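Local atomic coordinates of serine-repeat antigen protein (Plasmodium falciparum, PDB entry 3CH3), a protein that is a papain-family, protease-like antigen of the malaria parasite with a noncanonical active site, whose enzymatic role is uncertain. Residues I170-A175 against D195-A200; Y181-K186 against P228-E233; Q189-D194 against F248-S253. All coordinates share one frame; numbering follows the deposited sequence.

Overall arrangement
From the N terminus, the helices from 33-48 to 152-166 precede all three contacts. Segment 170-175 takes in the end of strand 169-173 and runs into the loop after it; 181-186, 189-194 and 195-200 follow, then 228-233 and 248-253. Contact 1 closes the shortest loop, bringing the start of strand 199-210 back onto strand 169-173. Contact 2 joins 181-186 to the loop between strands 216-223 and 235-239, and contact 3 ties 189-194 to the approach of strand 253-260. No contact nests in another; every pair crosses. Contacts 1 and 3 touch, partly through Tyr172 and Ser253, with centres about 9 Å apart, whereas contact 2 is a surface contact and touches only contact 3.

Contact 1: residues I170-A175 against D195-A200; sequences IAYIKA and DTADHA. With 2HP (dihydrogenphosphate ion), chain C.
Ile173 and His199 form a hydrogen-bonded antiparallel pair, and here the backbones are tightly knit. Ile173 N donates to His199 O at 3.0 Å, almost straight (174°) and in the carbonyl plane. In return Ile173 O accepts twice: from Asp198 N at 2.9 Å, which sits above the carbonyl plane, and from His199 N at 3.0 Å by a more bent N-H. Ile173 and His199 put their side chains on one face of the sheet, Tyr172 and Ala200 on the opposite one, where small Ala200 settles its CB over the Tyr172 ring, 3.9 Å from Tyr172 CZ, and Ala197 CB packs on Tyr172 CB. Asp198 and His199 together opposing Ile173 make a classic beta bulge, at a place consistent with that of the active-site histidine in papain-like folds. His199 ND1 donates to dihydrogenphosphate O3 at 2.8 Å, and His199 NE2 is hydrogen-bonded to Asn224 OD1; Ser33 and Gln27 also bind the ion, consistent with a papain-type site carrying serine in the cysteine position. Asp198 has CG between its backbone N and carbonyl carbon (chi1 65°), which turns OD1 back to accept from Ala175 N at 2.8 Å on the syn side. The outer side is looser. Lys174, bent at chi2 (89°), crosses Asp198; Lys174 NZ stays 4.1 Å from Asp198 OD2, too far for a salt bridge. A water links the two, weakly to the lysine, and Lys174 NZ bonds weakly to Thr196 OG1.

Contact 2: residues Y181-K186 against P228-E233; sequences YEFSGK and PYWGDE
A water donates to Gly185 O at 2.9 Å and, across the contact, to Asp232 OD2 at 3.0 Å, so one molecule bridges a backbone carbonyl and a carboxylate, two acceptors that could not bond to each other. Asp232 CB lies 3.4 Å from Gly185 O, so the base of the aspartate touches the carbonyl while its carboxylate reaches on to the water. An acidic residue suits this exposed position, where its carboxylate can take a hydrogen bond from water.

Beside the bridge the two backbones come close, Gly185 CA standing 3.7 Å from Gly231 C. Having no side chain, Gly185 can bring its CA this near to the other segment. Gly231 has a positive phi (62°), a conformation that glycine adopts easily, and its CA lies at the edge of the Phe183 ring.

The apolar part is an aromatic pair. Phe183, with CG anti to the backbone N (chi1 -170°), extends toward 228-233 and reaches the six-membered ring of Trp230, the two side chains crossing at about a right angle. The ring planes are 24° from parallel but slid apart, with centroids 5.0 Å apart and little overlap. The closest atoms are Phe183 CE2 and Trp230 CZ2, 3.5 Å apart. These broad rings provide the apolar part of the contact.

Val178 packs against both rings. Trp226 meets Trp230 edge-to-face and also meets the His199 ring, linking this surface contact indirectly to contact 1; with Asn224 nearby, the loop recalls the active-site asparagine region of papain-like proteases. The contact thus joins the loop between strands 169-173 and 188-189 to the one between strands 216-223 and 235-239.

Contact 3: residues Q189-D194 against F248-S253; sequences QNLCGD and FNFIHS. With K (potassium ion), chain B; 2HP (dihydrogenphosphate ion), chain D.
Leu191 CD1 lies over one face of the Phe250 ring, offset toward the rim, in a CH-pi contact 3.9 Å from the ring centroid; Cys192 O meets the same ring at its edge. Phe250 CG, anti to the backbone N (chi1 172°), sets this ring alongside Leu191. The Phe248 ring has Gly193 O and dihydrogenphosphate O3 at its edge, and the His252 ring turns an edge to Asp194 O, with His252 CD2 3.5 Å from that oxygen. Branched, apolar leucine suits the aromatic face, whereas carbonyl oxygens meet the C-H edges.

Between these rings Gly193 N donates to Phe248 O at 2.9 Å, the donor above the carbonyl plane. Gly193 CA also comes within 3.4 Å of Asn249 O, an approach that a residue without a beta carbon permits. A water bridges Leu191 O to Phe250 N, and Asn249 OD1 accepts from Ile251 N in an Asx turn.

The outer side is an ion site. Potassium is bound by Gly193 O at 2.9 Å, Asp194 OD1 at 2.7 Å, dihydrogenphosphate O1, two waters and a third at a longer distance. Phe248 N donates to phosphate O2 at 3.0 Å, so the anion spans metal and protein.

A disulfide from Cys192 to Cys246, just before 248-253, covalently ties the same two loops of the papain-like domain. Leu191 and Phe250 pack on Val238 of strand 235-239, Phe250 also touches Ile173 of strand 169-173, and Ser253 leads into strand 253-260.

Contact 1: residues I170-A175 against D195-A200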
loop_
_atom_site.group_PDB
_atom_site.type_symbol
_atom_site.label_atom_id
_atom_site.label_comp_id
_atom_site.label_asym_id
_atom_site.label_seq_id
_atom_site.Cartn_x
_atom_site.Cartn_y
_atom_site.Cartn_z
ATOM N N ILE A 170 3.534 -0.436 -3.121
ATOM C CA ILE A 170 2.483 0.559 -3.263
ATOM C C ILE A 170 2.036 0.470 -4.724
ATOM O O ILE A 170 2.871 0.350 -5.622
ATOM C CB ILE A 170 3.045 1.946 -2.971
ATOM C CG1 ILE A 170 3.596 1.972 -1.521
ATOM C CG2 ILE A 170 2.000 3.051 -3.233
ATOM C CD1 ILE A 170 4.541 3.157 -1.320
ATOM N N ALA A 171 0.732 0.497 -4.964
ATOM C CA ALA A 171 0.200 0.521 -6.326
ATOM C C ALA A 171 -0.802 1.664 -6.463
ATOM O O ALA A 171 -1.447 2.044 -5.485
ATOM C CB ALA A 171 -0.481 -0.812 -6.710
ATOM N N TYR A 172 -0.899 2.201 -7.674
ATOM C CA TYR A 172 -1.861 3.239 -7.976
ATOM C C TYR A 172 -2.899 2.673 -8.934
ATOM O O TYR A 172 -2.553 2.001 -9.938
ATOM C CB TYR A 172 -1.188 4.463 -8.614
ATOM C CG TYR A 172 -0.989 5.548 -7.612
ATOM C CD1 TYR A 172 0.256 5.764 -7.047
ATOM C CD2 TYR A 172 -2.076 6.306 -7.142
ATOM C CE1 TYR A 172 0.436 6.805 -6.081
ATOM C CE2 TYR A 172 -1.922 7.313 -6.212
ATOM C CZ TYR A 172 -0.681 7.552 -5.669
ATOM O OH TYR A 172 -0.536 8.546 -4.734
ATOM N N ILE A 173 -4.159 2.938 -8.618
ATOM C CA ILE A 173 -5.281 2.552 -9.452
ATOM C C ILE A 173 -6.208 3.775 -9.630
ATOM O O ILE A 173 -6.117 4.774 -8.886
ATOM C CB ILE A 173 -6.059 1.371 -8.796
ATOM C CG1 ILE A 173 -6.753 1.864 -7.495
ATOM C CG2 ILE A 173 -5.127 0.151 -8.555
ATOM C CD1 ILE A 173 -7.812 0.793 -6.886
ATOM N N LYS A 174 -7.111 3.669 -10.596
ATOM C CA LYS A 174 -8.214 4.604 -10.697
ATOM C C LYS A 174 -9.338 4.095 -9.795
ATOM O O LYS A 174 -9.860 2.969 -9.993
ATOM C CB LYS A 174 -8.678 4.718 -12.160
ATOM C CG LYS A 174 -9.600 5.930 -12.317
ATOM C CD LYS A 174 -8.788 7.190 -12.635
ATOM C CE LYS A 174 -9.730 8.337 -12.999
ATOM N NZ LYS A 174 -8.967 9.586 -13.273
ATOM N N ALA A 175 -9.734 4.907 -8.811
ATOM C CA ALA A 175 -10.733 4.426 -7.824
ATOM C C ALA A 175 -12.034 3.947 -8.493
ATOM O O ALA A 175 -12.623 2.984 -8.044
ATOM C CB ALA A 175 -11.039 5.494 -6.781
ATOM N N ASP A 195 -5.915 5.333 -18.392
ATOM C CA ASP A 195 -4.661 5.957 -18.764
ATOM C C ASP A 195 -4.000 6.641 -17.560
ATOM O O ASP A 195 -2.799 6.925 -17.568
ATOM C CB ASP A 195 -4.888 6.949 -19.934
ATOM C CG ASP A 195 -3.664 7.146 -20.814
ATOM O OD1 ASP A 195 -2.585 6.597 -20.530
ATOM O OD2 ASP A 195 -3.796 7.870 -21.830
ATOM N N THR A 196 -4.798 6.939 -16.538
ATOM C CA THR A 196 -4.299 7.619 -15.341
ATOM C C THR A 196 -4.799 6.895 -14.076
ATOM O O THR A 196 -5.595 5.950 -14.174
ATOM C CB THR A 196 -4.790 9.066 -15.293
ATOM O OG1 THR A 196 -6.236 9.086 -15.231
ATOM C CG2 THR A 196 -4.311 9.860 -16.532
ATOM N N ALA A 197 -4.368 7.368 -12.910
ATOM C CA ALA A 197 -4.782 6.762 -11.630
ATOM C C ALA A 197 -4.980 7.913 -10.620
ATOM O O ALA A 197 -4.590 9.077 -10.871
ATOM C CB ALA A 197 -3.725 5.754 -11.154
ATOM N N ASP A 198 -5.591 7.602 -9.490
ATOM C CA ASP A 198 -5.929 8.628 -8.503
ATOM C C ASP A 198 -5.963 8.132 -7.044
ATOM O O ASP A 198 -6.260 8.923 -6.119
ATOM C CB ASP A 198 -7.254 9.335 -8.893
ATOM C CG ASP A 198 -8.472 8.401 -8.851
ATOM O OD1 ASP A 198 -8.355 7.260 -8.358
ATOM O OD2 ASP A 198 -9.541 8.836 -9.305
ATOM N N HIS A 199 -5.673 6.850 -6.825
ATOM C CA HIS A 199 -5.899 6.236 -5.488
ATOM C C HIS A 199 -4.800 5.201 -5.205
ATOM O O HIS A 199 -4.563 4.286 -6.014
ATOM C CB HIS A 199 -7.263 5.556 -5.473
ATOM C CG HIS A 199 -7.598 4.917 -4.162
ATOM N ND1 HIS A 199 -7.826 5.648 -3.010
ATOM C CD2 HIS A 199 -7.729 3.618 -3.824
ATOM C CE1 HIS A 199 -8.089 4.813 -2.019
ATOM N NE2 HIS A 199 -8.051 3.575 -2.488
ATOM N N ALA A 200 -4.154 5.334 -4.054
ATOM C CA ALA A 200 -3.062 4.429 -3.661
ATOM C C ALA A 200 -3.615 3.246 -2.871
ATOM O O ALA A 200 -4.466 3.409 -1.978
ATOM C CB ALA A 200 -1.980 5.189 -2.839
HETATM P P 2HP C . -7.731 9.532 -2.485
HETATM O O1 2HP C . -9.208 9.780 -2.128
HETATM O O2 2HP C . -6.852 9.123 -1.350
HETATM O O3 2HP C . -7.804 8.342 -3.781
HETATM O O4 2HP C . -7.075 11.092 -3.050
HETATM O O HOH W 1 -9.615 11.294 -10.486
#

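Contact 2: residues Y181-K186 against P228-E233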
loop_
_atom_site.group_PDB
_atom_site.type_symbol
_atom_site.label_atom_id
_atom_site.label_comp_id
_atom_site.label_asym_id
_atom_site.label_seq_id
_atom_site.Cartn_x
_atom_site.Cartn_y
_atom_site.Cartn_z
ATOM N N TYR A 181 -21.013 -1.453 -9.651
ATOM C CA TYR A 181 -22.229 -1.434 -8.838
ATOM C C TYR A 181 -22.439 -2.729 -8.044
ATOM O O TYR A 181 -23.095 -2.717 -7.001
ATOM C CB TYR A 181 -23.479 -1.087 -9.676
ATOM C CG TYR A 181 -24.014 -2.246 -10.477
ATOM C CD1 TYR A 181 -25.203 -2.896 -10.122
ATOM C CD2 TYR A 181 -23.303 -2.718 -11.577
ATOM C CE1 TYR A 181 -25.669 -3.976 -10.859
ATOM C CE2 TYR A 181 -23.757 -3.794 -12.330
ATOM C CZ TYR A 181 -24.947 -4.412 -11.972
ATOM O OH TYR A 181 -25.352 -5.473 -12.719
ATOM N N GLU A 182 -21.893 -3.841 -8.513
ATOM C CA GLU A 182 -22.053 -5.092 -7.763
ATOM C C GLU A 182 -20.705 -5.667 -7.353
ATOM O O GLU A 182 -20.502 -6.887 -7.312
ATOM C CB GLU A 182 -22.926 -6.102 -8.538
ATOM C CG GLU A 182 -22.471 -6.333 -9.965
ATOM C CD GLU A 182 -23.220 -7.452 -10.651
ATOM O OE1 GLU A 182 -24.347 -7.795 -10.216
ATOM O OE2 GLU A 182 -22.674 -7.981 -11.642
ATOM N N PHE A 183 -19.768 -4.771 -7.039
ATOM C CA PHE A 183 -18.444 -5.183 -6.583
ATOM C C PHE A 183 -18.635 -6.129 -5.398
ATOM O O PHE A 183 -19.298 -5.788 -4.428
ATOM C CB PHE A 183 -17.633 -3.955 -6.165
ATOM C CG PHE A 183 -16.196 -4.241 -5.902
ATOM C CD1 PHE A 183 -15.257 -4.110 -6.914
ATOM C CD2 PHE A 183 -15.780 -4.663 -4.633
ATOM C CE1 PHE A 183 -13.896 -4.352 -6.676
ATOM C CE2 PHE A 183 -14.424 -4.928 -4.375
ATOM C CZ PHE A 183 -13.481 -4.771 -5.385
ATOM N N SER A 184 -18.084 -7.329 -5.487
ATOM C CA SER A 184 -18.210 -8.275 -4.369
ATOM C C SER A 184 -16.793 -8.687 -4.008
ATOM O O SER A 184 -16.081 -9.236 -4.847
ATOM C CB SER A 184 -19.036 -9.507 -4.748
ATOM O OG SER A 184 -19.580 -9.408 -6.056
ATOM N N GLY A 185 -16.386 -8.429 -2.762
ATOM C CA GLY A 185 -15.074 -8.868 -2.292
ATOM C C GLY A 185 -14.814 -10.372 -2.409
ATOM O O GLY A 185 -13.666 -10.785 -2.426
ATOM N N LYS A 186 -15.879 -11.173 -2.498
ATOM C CA LYS A 186 -15.805 -12.651 -2.613
ATOM C C LYS A 186 -15.476 -13.209 -4.024
ATOM O O LYS A 186 -15.501 -14.433 -4.244
ATOM C CB LYS A 186 -17.139 -13.260 -2.174
ATOM N N PRO A 228 -12.549 -2.137 7.048
ATOM C CA PRO A 228 -12.653 -3.586 6.906
ATOM C C PRO A 228 -14.032 -4.042 6.452
ATOM O O PRO A 228 -14.236 -5.241 6.217
ATOM C CB PRO A 228 -12.382 -4.086 8.332
ATOM C CG PRO A 228 -13.021 -3.014 9.215
ATOM C CD PRO A 228 -12.690 -1.705 8.466
ATOM N N TYR A 229 -14.981 -3.123 6.319
ATOM C CA TYR A 229 -16.266 -3.532 5.787
ATOM C C TYR A 229 -16.261 -3.611 4.259
ATOM O O TYR A 229 -16.924 -4.484 3.682
ATOM C CB TYR A 229 -17.437 -2.692 6.303
ATOM C CG TYR A 229 -18.734 -3.484 6.206
ATOM C CD1 TYR A 229 -18.955 -4.573 7.052
ATOM C CD2 TYR A 229 -19.713 -3.181 5.248
ATOM C CE1 TYR A 229 -20.117 -5.323 6.983
ATOM C CE2 TYR A 229 -20.909 -3.934 5.179
ATOM C CZ TYR A 229 -21.089 -5.010 6.050
ATOM O OH TYR A 229 -22.236 -5.799 6.041
ATOM N N TRP A 230 -15.486 -2.732 3.617
ATOM C CA TRP A 230 -15.467 -2.647 2.172
ATOM C C TRP A 230 -14.771 -3.903 1.603
ATOM O O TRP A 230 -13.798 -4.391 2.182
ATOM C CB TRP A 230 -14.686 -1.379 1.745
ATOM C CG TRP A 230 -14.645 -1.274 0.289
ATOM C CD1 TRP A 230 -15.591 -0.721 -0.534
ATOM C CD2 TRP A 230 -13.618 -1.791 -0.557
ATOM N NE1 TRP A 230 -15.201 -0.854 -1.856
ATOM C CE2 TRP A 230 -13.997 -1.509 -1.898
ATOM C CE3 TRP A 230 -12.398 -2.446 -0.311
ATOM C CZ2 TRP A 230 -13.223 -1.894 -3.005
ATOM C CZ3 TRP A 230 -11.615 -2.829 -1.436
ATOM C CH2 TRP A 230 -12.037 -2.533 -2.754
ATOM N N GLY A 231 -15.245 -4.424 0.472
ATOM C CA GLY A 231 -14.554 -5.575 -0.166
ATOM C C GLY A 231 -14.566 -6.791 0.751
ATOM O O GLY A 231 -15.545 -7.027 1.499
ATOM N N ASP A 232 -13.477 -7.542 0.736
ATOM C CA ASP A 232 -13.345 -8.739 1.552
ATOM C C ASP A 232 -12.471 -8.424 2.759
ATOM O O ASP A 232 -11.246 -8.592 2.718
ATOM C CB ASP A 232 -12.759 -9.901 0.715
ATOM C CG ASP A 232 -12.645 -11.209 1.514
ATOM O OD1 ASP A 232 -13.278 -11.340 2.581
ATOM O OD2 ASP A 232 -11.897 -12.109 1.075
ATOM N N GLU A 233 -13.120 -7.969 3.828
ATOM C CA GLU A 233 -12.451 -7.527 5.048
ATOM C C GLU A 233 -11.402 -6.444 4.758
ATOM O O GLU A 233 -10.388 -6.350 5.440
ATOM C CB GLU A 233 -11.834 -8.700 5.805
ATOM C CG GLU A 233 -12.863 -9.809 6.103
ATOM C CD GLU A 233 -12.273 -11.032 6.776
ATOM O OE1 GLU A 233 -11.227 -11.550 6.315
ATOM O OE2 GLU A 233 -12.882 -11.502 7.753
HETATM O O HOH W 2 -10.950 -11.594 -1.731
#

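Contact 3: residues Q189-D194 against F248-S253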
loop_
_atom_site.group_PDB
_atom_site.type_symbol
_atom_site.label_atom_id
_atom_site.label_comp_id
_atom_site.label_asym_id
_atom_site.label_seq_id
_atom_site.Cartn_x
_atom_site.Cartn_y
_atom_site.Cartn_z
ATOM N N GLN A 189 -11.925 -10.091 -9.168
ATOM C CA GLN A 189 -12.420 -9.063 -10.103
ATOM C C GLN A 189 -11.664 -9.136 -11.418
ATOM O O GLN A 189 -10.455 -9.360 -11.454
ATOM C CB GLN A 189 -12.256 -7.648 -9.519
ATOM C CG GLN A 189 -12.850 -7.483 -8.096
ATOM C CD GLN A 189 -14.365 -7.695 -8.051
ATOM O OE1 GLN A 189 -14.882 -8.269 -7.088
ATOM N NE2 GLN A 189 -15.072 -7.246 -9.073
ATOM N N ASN A 190 -12.358 -8.946 -12.523
ATOM C CA ASN A 190 -11.683 -8.996 -13.813
ATOM C C ASN A 190 -11.826 -7.586 -14.399
ATOM O O ASN A 190 -12.860 -7.271 -14.984
ATOM C CB ASN A 190 -12.322 -10.049 -14.729
ATOM C CG ASN A 190 -11.427 -10.394 -15.909
ATOM O OD1 ASN A 190 -10.197 -10.371 -15.808
ATOM N ND2 ASN A 190 -12.055 -10.697 -17.057
ATOM N N LEU A 191 -10.831 -6.730 -14.144
ATOM C CA LEU A 191 -11.001 -5.275 -14.302
ATOM C C LEU A 191 -10.051 -4.699 -15.320
ATOM O O LEU A 191 -8.902 -5.159 -15.432
ATOM C CB LEU A 191 -10.690 -4.555 -12.973
ATOM C CG LEU A 191 -11.527 -4.985 -11.779
ATOM C CD1 LEU A 191 -11.102 -4.179 -10.595
ATOM C CD2 LEU A 191 -13.038 -4.784 -12.043
ATOM N N CYS A 192 -10.497 -3.664 -16.030
ATOM C CA CYS A 192 -9.562 -2.853 -16.806
ATOM C C CYS A 192 -9.089 -1.665 -15.991
ATOM O O CYS A 192 -9.744 -1.271 -15.019
ATOM C CB CYS A 192 -10.165 -2.322 -18.097
ATOM S SG CYS A 192 -10.668 -3.549 -19.327
ATOM N N GLY A 193 -7.954 -1.098 -16.388
ATOM C CA GLY A 193 -7.512 0.197 -15.839
ATOM C C GLY A 193 -7.764 1.370 -16.777
ATOM O O GLY A 193 -8.472 1.234 -17.806
ATOM N N ASP A 194 -7.203 2.529 -16.424
ATOM C CA ASP A 194 -7.335 3.766 -17.197
ATOM C C ASP A 194 -5.949 4.287 -17.566
ATOM O O ASP A 194 -4.930 3.805 -17.053
ATOM C CB ASP A 194 -8.016 4.862 -16.355
ATOM C CG ASP A 194 -9.500 4.636 -16.144
ATOM O OD1 ASP A 194 -10.028 3.495 -16.324
ATOM O OD2 ASP A 194 -10.163 5.645 -15.793
ATOM N N PHE A 248 -5.486 -0.616 -20.973
ATOM C CA PHE A 248 -4.654 -0.284 -19.800
ATOM C C PHE A 248 -4.872 -1.290 -18.687
ATOM O O PHE A 248 -6.016 -1.717 -18.415
ATOM C CB PHE A 248 -4.958 1.127 -19.293
ATOM C CG PHE A 248 -4.828 2.165 -20.369
ATOM C CD1 PHE A 248 -5.958 2.719 -20.959
ATOM C CD2 PHE A 248 -3.580 2.534 -20.823
ATOM C CE1 PHE A 248 -5.831 3.677 -21.992
ATOM C CE2 PHE A 248 -3.450 3.473 -21.864
ATOM C CZ PHE A 248 -4.580 4.041 -22.423
ATOM N N ASN A 249 -3.779 -1.684 -18.033
ATOM C CA ASN A 249 -3.899 -2.640 -16.912
ATOM C C ASN A 249 -4.528 -1.988 -15.693
ATOM O O ASN A 249 -4.289 -0.822 -15.404
ATOM C CB ASN A 249 -2.535 -3.155 -16.479
ATOM C CG ASN A 249 -2.646 -4.411 -15.692
ATOM O OD1 ASN A 249 -2.569 -4.393 -14.479
ATOM N ND2 ASN A 249 -2.834 -5.524 -16.390
ATOM N N PHE A 250 -5.257 -2.787 -14.917
ATOM C CA PHE A 250 -5.875 -2.272 -13.705
ATOM C C PHE A 250 -4.827 -1.640 -12.753
ATOM O O PHE A 250 -5.066 -0.614 -12.131
ATOM C CB PHE A 250 -6.578 -3.424 -12.975
ATOM C CG PHE A 250 -7.076 -3.009 -11.619
ATOM C CD1 PHE A 250 -8.116 -2.080 -11.531
ATOM C CD2 PHE A 250 -6.479 -3.520 -10.438
ATOM C CE1 PHE A 250 -8.597 -1.642 -10.250
ATOM C CE2 PHE A 250 -6.971 -3.136 -9.169
ATOM C CZ PHE A 250 -8.007 -2.167 -9.086
ATOM N N ILE A 251 -3.656 -2.256 -12.658
ATOM C CA ILE A 251 -2.532 -1.662 -11.876
ATOM C C ILE A 251 -1.815 -0.665 -12.778
ATOM O O ILE A 251 -1.121 -1.066 -13.739
ATOM C CB ILE A 251 -1.560 -2.741 -11.376
ATOM C CG1 ILE A 251 -2.226 -3.807 -10.470
ATOM C CG2 ILE A 251 -0.358 -2.091 -10.599
ATOM C CD1 ILE A 251 -2.953 -3.283 -9.233
ATOM N N HIS A 252 -1.983 0.632 -12.493
ATOM C CA HIS A 252 -1.383 1.686 -13.349
ATOM C C HIS A 252 0.118 1.800 -13.070
ATOM O O HIS A 252 0.940 1.816 -13.992
ATOM C CB HIS A 252 -2.092 3.031 -13.134
ATOM C CG HIS A 252 -1.591 4.152 -14.004
ATOM N ND1 HIS A 252 -0.479 4.888 -13.685
ATOM C CD2 HIS A 252 -2.076 4.687 -15.158
ATOM C CE1 HIS A 252 -0.267 5.811 -14.607
ATOM N NE2 HIS A 252 -1.229 5.721 -15.511
ATOM N N SER A 253 0.483 1.855 -11.795
ATOM C CA SER A 253 1.854 2.082 -11.433
ATOM C C SER A 253 2.112 1.347 -10.120
ATOM O O SER A 253 1.196 1.127 -9.317
ATOM C CB SER A 253 2.108 3.567 -11.150
ATOM O OG SER A 253 1.714 4.431 -12.207
HETATM K K K B . -11.197 2.003 -18.221
HETATM P P 2HP D . -9.454 0.528 -21.147
HETATM O O1 2HP D . -10.810 0.602 -20.460
HETATM O O2 2HP D . -8.342 -0.184 -20.313
HETATM O O3 2HP D . -8.997 2.171 -21.576
HETATM O O4 2HP D . -9.572 -0.443 -22.602
HETATM O O HOH W 3 -6.282 -5.117 -16.166
HETATM O O HOH W 4 -11.987 0.072 -16.548
HETATM O O HOH W 5 -3.382 1.705 -16.084
HETATM O O HOH W 6 -10.022 3.821 -20.198
HETATM O O HOH W 7 -13.528 3.306 -16.355
#